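Local coordinates for protein DnaB intein (PDB 1MI8) that probably carries out protein splicing, excising itself from a replicative DNA helicase precursor by a process that includes cyclisation of an asparagine side chain, at residues S20-I32 with L42-G54. The protein carries 4 engineered substitutions. Sequence-based numbering, arbitrary orientation.
Sequences SIKDLLDEKDFEI and LESAKVSRVFMTG. Engineered in segment 42-54: Met52 (natural residue Cys).
With CG of Phe30 set between its backbone N and carbonyl carbon (chi1 52°) and CG1 of Val47 opposite its own N (chi1 167°), the isopropyl group comes over one face of the benzyl ring across a beta hairpin of the intein splicing domain. The hairpin, strands 31-36 and 41-63, illustrates how backbone bonds and side-chain packing together carry an antiparallel pairing beyond its bridged residues. Val47 CB sits 3.8 Å from the Phe30 ring centroid, a CH-pi contact, while Val50 CG2 meets the ring edge in its plane. Val47 CG2 also packs tightly, 3.2 Å from Ile32 CG2, the two side chains crossing nearly at right angles.

Ile32 and Ala45 form a hydrogen-bonded pair with two bonds, of which Ile32 N to Ala45 O is the shorter and straighter (2.7 Å, 168° at the hydrogen). Beyond it, Val47 N donates to Phe30 O and Asp29 N to Val47 O, both at 2.9 Å. Glu31 and Lys46 form the adjacent non-hydrogen-bonded pair, their side chains on the face opposite Ile32 and Ala45, where Lys46 NZ makes a salt bridge to the syn side of Glu31 OE2 (3.2 Å), somewhat out of the carboxylate plane. A glutamine in place of Glu31 would remove the negative charge and would probably leave the Lys46 ammonium without its ionic mate in this pair.

Farther along, the turn at 21-27 closes over Val50, while Ile10 and Leu12 of strand 9-12 add apolar contacts to Ile32 and Phe30. Val50 CG1 lies 3.8 Å from Ile21 CG1, and a water accepts from Val50 N at 2.8 Å.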
loop_
_atom_site.group_PDB
_atom_site.type_symbol
_atom_site.label_atom_id
_atom_site.label_comp_id
_atom_site.label_asym_id
_atom_site.label_seq_id
_atom_site.Cartn_x
_atom_site.Cartn_y
_atom_site.Cartn_z
ATOM N N SER A 20 23.057 10.628 6.132
ATOM C CA SER A 20 21.717 10.554 6.689
ATOM C C SER A 20 21.230 11.950 7.047
ATOM O O SER A 20 22.042 12.819 7.380
ATOM C CB SER A 20 21.707 9.665 7.945
ATOM O OG SER A 20 22.563 10.231 8.917
ATOM N N ILE A 21 19.918 12.168 6.953
ATOM C CA ILE A 21 19.351 13.468 7.313
ATOM C C ILE A 21 19.582 13.709 8.826
ATOM O O ILE A 21 19.785 14.870 9.248
ATOM C CB ILE A 21 17.822 13.578 6.949
ATOM C CG1 ILE A 21 17.319 14.994 7.219
ATOM C CG2 ILE A 21 17.056 12.514 7.630
ATOM C CD1 ILE A 21 15.931 15.315 6.689
ATOM N N LYS A 22 19.541 12.642 9.639
ATOM C CA LYS A 22 19.850 12.794 11.088
ATOM C C LYS A 22 21.261 13.426 11.233
ATOM O O LYS A 22 21.461 14.388 11.994
ATOM C CB LYS A 22 19.872 11.456 11.809
ATOM C CG LYS A 22 20.141 11.513 13.348
ATOM C CD LYS A 22 21.175 10.448 13.753
ATOM C CE LYS A 22 21.387 10.283 15.283
ATOM N NZ LYS A 22 20.296 9.430 15.891
ATOM N N ASP A 23 22.220 12.895 10.482
ATOM C CA ASP A 23 23.573 13.411 10.513
ATOM C C ASP A 23 23.671 14.802 9.931
ATOM O O ASP A 23 24.707 15.418 10.043
ATOM C CB ASP A 23 24.545 12.493 9.780
ATOM C CG ASP A 23 24.870 11.250 10.570
ATOM O OD1 ASP A 23 24.485 11.171 11.750
ATOM O OD2 ASP A 23 25.514 10.340 10.018
ATOM N N LEU A 24 22.617 15.325 9.312
ATOM C CA LEU A 24 22.705 16.674 8.779
ATOM C C LEU A 24 21.942 17.698 9.636
ATOM O O LEU A 24 21.816 18.843 9.251
ATOM C CB LEU A 24 22.161 16.731 7.341
ATOM C CG LEU A 24 22.929 15.995 6.244
ATOM C CD1 LEU A 24 22.035 15.738 5.043
ATOM C CD2 LEU A 24 24.169 16.799 5.866
ATOM N N LEU A 25 21.455 17.292 10.794
ATOM C CA LEU A 25 20.668 18.192 11.635
ATOM C C LEU A 25 21.321 19.542 11.914
ATOM O O LEU A 25 20.668 20.593 11.848
ATOM C CB LEU A 25 20.345 17.501 12.952
ATOM C CG LEU A 25 19.348 18.156 13.883
ATOM C CD1 LEU A 25 17.976 18.225 13.211
ATOM C CD2 LEU A 25 19.260 17.338 15.185
ATOM N N ASP A 26 22.611 19.519 12.228
ATOM C CA ASP A 26 23.293 20.766 12.522
ATOM C C ASP A 26 24.084 21.225 11.316
ATOM O O ASP A 26 25.283 21.513 11.399
ATOM C CB ASP A 26 24.193 20.601 13.743
ATOM C CG ASP A 26 23.410 20.168 14.973
ATOM O OD1 ASP A 26 22.352 20.800 15.239
ATOM O OD2 ASP A 26 23.846 19.205 15.672
ATOM N N GLU A 27 23.402 21.295 10.186
ATOM C CA GLU A 27 24.052 21.723 8.979
ATOM C C GLU A 27 23.089 22.571 8.196
ATOM O O GLU A 27 21.888 22.392 8.301
ATOM C CB GLU A 27 24.447 20.510 8.159
ATOM C CG GLU A 27 25.757 19.899 8.539
ATOM C CD GLU A 27 26.931 20.769 8.125
ATOM O OE1 GLU A 27 26.816 21.541 7.131
ATOM O OE2 GLU A 27 27.980 20.661 8.781
ATOM N N LYS A 28 23.617 23.520 7.432
ATOM C CA LYS A 28 22.782 24.363 6.596
ATOM C C LYS A 28 23.498 24.973 5.419
ATOM O O LYS A 28 24.729 25.031 5.350
ATOM C CB LYS A 28 22.066 25.462 7.405
ATOM C CG LYS A 28 22.756 25.935 8.679
ATOM C CD LYS A 28 22.003 27.139 9.300
ATOM C CE LYS A 28 21.923 28.334 8.324
ATOM N NZ LYS A 28 21.331 29.578 8.924
ATOM N N ASP A 29 22.698 25.373 4.447
ATOM C CA ASP A 29 23.195 25.996 3.243
ATOM C C ASP A 29 24.091 25.131 2.394
ATOM O O ASP A 29 25.142 25.562 1.906
ATOM C CB ASP A 29 23.870 27.316 3.600
ATOM C CG ASP A 29 22.856 28.386 3.939
ATOM O OD1 ASP A 29 21.968 28.122 4.773
ATOM O OD2 ASP A 29 22.941 29.484 3.360
ATOM N N PHE A 30 23.655 23.895 2.220
ATOM C CA PHE A 30 24.377 22.959 1.380
ATOM C C PHE A 30 23.397 22.615 0.279
ATOM O O PHE A 30 22.199 22.711 0.452
ATOM C CB PHE A 30 24.802 21.729 2.170
ATOM C CG PHE A 30 23.693 21.083 2.926
ATOM C CD1 PHE A 30 22.928 20.076 2.332
ATOM C CD2 PHE A 30 23.379 21.499 4.222
ATOM C CE1 PHE A 30 21.851 19.485 3.012
ATOM C CE2 PHE A 30 22.295 20.909 4.922
ATOM C CZ PHE A 30 21.529 19.896 4.298
ATOM N N GLU A 31 23.899 22.239 -0.873
ATOM C CA GLU A 31 22.960 21.951 -1.915
ATOM C C GLU A 31 22.465 20.530 -1.945
ATOM O O GLU A 31 23.191 19.604 -1.635
ATOM C CB GLU A 31 23.574 22.294 -3.256
ATOM C CG GLU A 31 22.857 23.465 -3.892
ATOM C CD GLU A 31 23.795 24.576 -4.146
ATOM O OE1 GLU A 31 24.880 24.271 -4.684
ATOM O OE2 GLU A 31 23.455 25.738 -3.814
ATOM N N ILE A 32 21.209 20.371 -2.316
ATOM C CA ILE A 32 20.643 19.040 -2.459
ATOM C C ILE A 32 20.103 18.953 -3.886
ATOM O O ILE A 32 20.267 19.903 -4.644
ATOM C CB ILE A 32 19.557 18.764 -1.382
ATOM C CG1 ILE A 32 18.483 19.876 -1.297
ATOM C CG2 ILE A 32 20.257 18.621 -0.034
ATOM C CD1 ILE A 32 17.590 20.077 -2.580
ATOM N N LEU A 42 15.954 18.192 -12.997
ATOM C CA LEU A 42 16.531 18.226 -11.649
ATOM C C LEU A 42 17.478 19.417 -11.583
ATOM O O LEU A 42 18.131 19.770 -12.575
ATOM C CB LEU A 42 17.334 16.960 -11.366
ATOM C CG LEU A 42 16.530 15.652 -11.211
ATOM C CD1 LEU A 42 17.457 14.442 -11.370
ATOM C CD2 LEU A 42 15.854 15.642 -9.858
ATOM N N GLU A 43 17.534 20.071 -10.444
ATOM C CA GLU A 43 18.450 21.171 -10.327
ATOM C C GLU A 43 18.973 21.230 -8.906
ATOM O O GLU A 43 18.299 20.867 -7.960
ATOM C CB GLU A 43 17.771 22.497 -10.730
ATOM C CG GLU A 43 16.344 22.658 -10.190
ATOM C CD GLU A 43 15.721 24.039 -10.491
ATOM O OE1 GLU A 43 15.584 24.389 -11.697
ATOM O OE2 GLU A 43 15.374 24.748 -9.502
ATOM N N SER A 44 20.208 21.656 -8.773
ATOM C CA SER A 44 20.797 21.828 -7.459
ATOM C C SER A 44 19.995 22.901 -6.680
ATOM O O SER A 44 19.518 23.885 -7.261
ATOM C CB SER A 44 22.268 22.262 -7.660
ATOM O OG SER A 44 22.822 22.880 -6.509
ATOM N N ALA A 45 19.806 22.718 -5.375
ATOM C CA ALA A 45 19.082 23.725 -4.619
ATOM C C ALA A 45 19.573 23.741 -3.187
ATOM O O ALA A 45 19.935 22.704 -2.634
ATOM C CB ALA A 45 17.580 23.473 -4.667
ATOM N N LYS A 46 19.578 24.926 -2.590
ATOM C CA LYS A 46 20.055 25.091 -1.217
ATOM C C LYS A 46 19.079 24.667 -0.146
ATOM O O LYS A 46 17.862 24.913 -0.248
ATOM C CB LYS A 46 20.443 26.562 -0.930
ATOM C CG LYS A 46 21.890 26.922 -1.283
ATOM C CD LYS A 46 22.190 28.401 -0.904
ATOM C CE LYS A 46 23.699 28.764 -1.007
ATOM N NZ LYS A 46 24.285 28.404 -2.332
ATOM N N VAL A 47 19.631 24.064 0.903
ATOM C CA VAL A 47 18.834 23.598 2.034
ATOM C C VAL A 47 18.940 24.719 3.028
ATOM O O VAL A 47 20.049 25.099 3.384
ATOM C CB VAL A 47 19.437 22.325 2.666
ATOM C CG1 VAL A 47 18.781 22.036 4.038
ATOM C CG2 VAL A 47 19.281 21.152 1.693
ATOM N N SER A 48 17.806 25.246 3.481
ATOM C CA SER A 48 17.845 26.353 4.434
ATOM C C SER A 48 18.185 25.846 5.839
ATOM O O SER A 48 19.070 26.389 6.500
ATOM C CB SER A 48 16.497 27.079 4.434
ATOM O OG SER A 48 15.483 26.183 4.846
ATOM N N ARG A 49 17.467 24.808 6.283
ATOM C CA ARG A 49 17.693 24.196 7.589
ATOM C C ARG A 49 17.134 22.760 7.668
ATOM O O ARG A 49 16.185 22.385 6.930
ATOM C CB ARG A 49 17.068 25.042 8.710
ATOM C CG ARG A 49 15.686 24.645 9.131
ATOM C CD ARG A 49 14.994 25.766 9.924
ATOM N NE ARG A 49 13.631 25.431 10.351
ATOM C CZ ARG A 49 13.320 24.876 11.517
ATOM N NH1 ARG A 49 14.281 24.588 12.403
ATOM N NH2 ARG A 49 12.041 24.595 11.792
ATOM N N VAL A 50 17.736 21.990 8.578
ATOM C CA VAL A 50 17.381 20.603 8.858
ATOM C C VAL A 50 16.884 20.546 10.288
ATOM O O VAL A 50 17.452 21.204 11.141
ATOM C CB VAL A 50 18.600 19.660 8.811
ATOM C CG1 VAL A 50 18.121 18.226 8.976
ATOM C CG2 VAL A 50 19.394 19.857 7.534
ATOM N N PHE A 51 15.862 19.736 10.560
ATOM C CA PHE A 51 15.318 19.632 11.911
ATOM C C PHE A 51 14.531 18.338 12.172
ATOM O O PHE A 51 14.001 17.735 11.239
ATOM C CB PHE A 51 14.408 20.821 12.147
ATOM C CG PHE A 51 13.393 21.002 11.077
ATOM C CD1 PHE A 51 12.137 20.418 11.178
ATOM C CD2 PHE A 51 13.704 21.730 9.940
ATOM C CE1 PHE A 51 11.197 20.551 10.148
ATOM C CE2 PHE A 51 12.773 21.873 8.898
ATOM C CZ PHE A 51 11.522 21.282 9.000
ATOM N N MET A 52 14.517 17.901 13.421
ATOM C CA MET A 52 13.701 16.763 13.828
ATOM C C MET A 52 12.294 17.205 14.215
ATOM O O MET A 52 12.243 18.360 14.679
ATOM C CB MET A 52 14.365 16.016 14.986
ATOM C CG MET A 52 13.434 15.068 15.727
ATOM S SD MET A 52 13.522 15.266 17.517
ATOM C CE MET A 52 15.150 14.596 17.851
ATOM N N THR A 53 11.264 16.503 13.935
ATOM C CA THR A 53 9.953 17.016 14.305
ATOM C C THR A 53 9.344 16.166 15.403
ATOM O O THR A 53 8.159 16.301 15.715
ATOM C CB THR A 53 8.981 17.029 13.121
ATOM O OG1 THR A 53 8.838 15.690 12.587
ATOM C CG2 THR A 53 9.490 17.963 12.046
ATOM N N GLY A 54 10.152 15.300 16.000
ATOM C CA GLY A 54 9.632 14.444 17.047
ATOM C C GLY A 54 9.576 12.965 16.695
ATOM O O GLY A 54 10.222 12.510 15.750
HETATM O O HOH W 1 20.104 22.488 9.959
#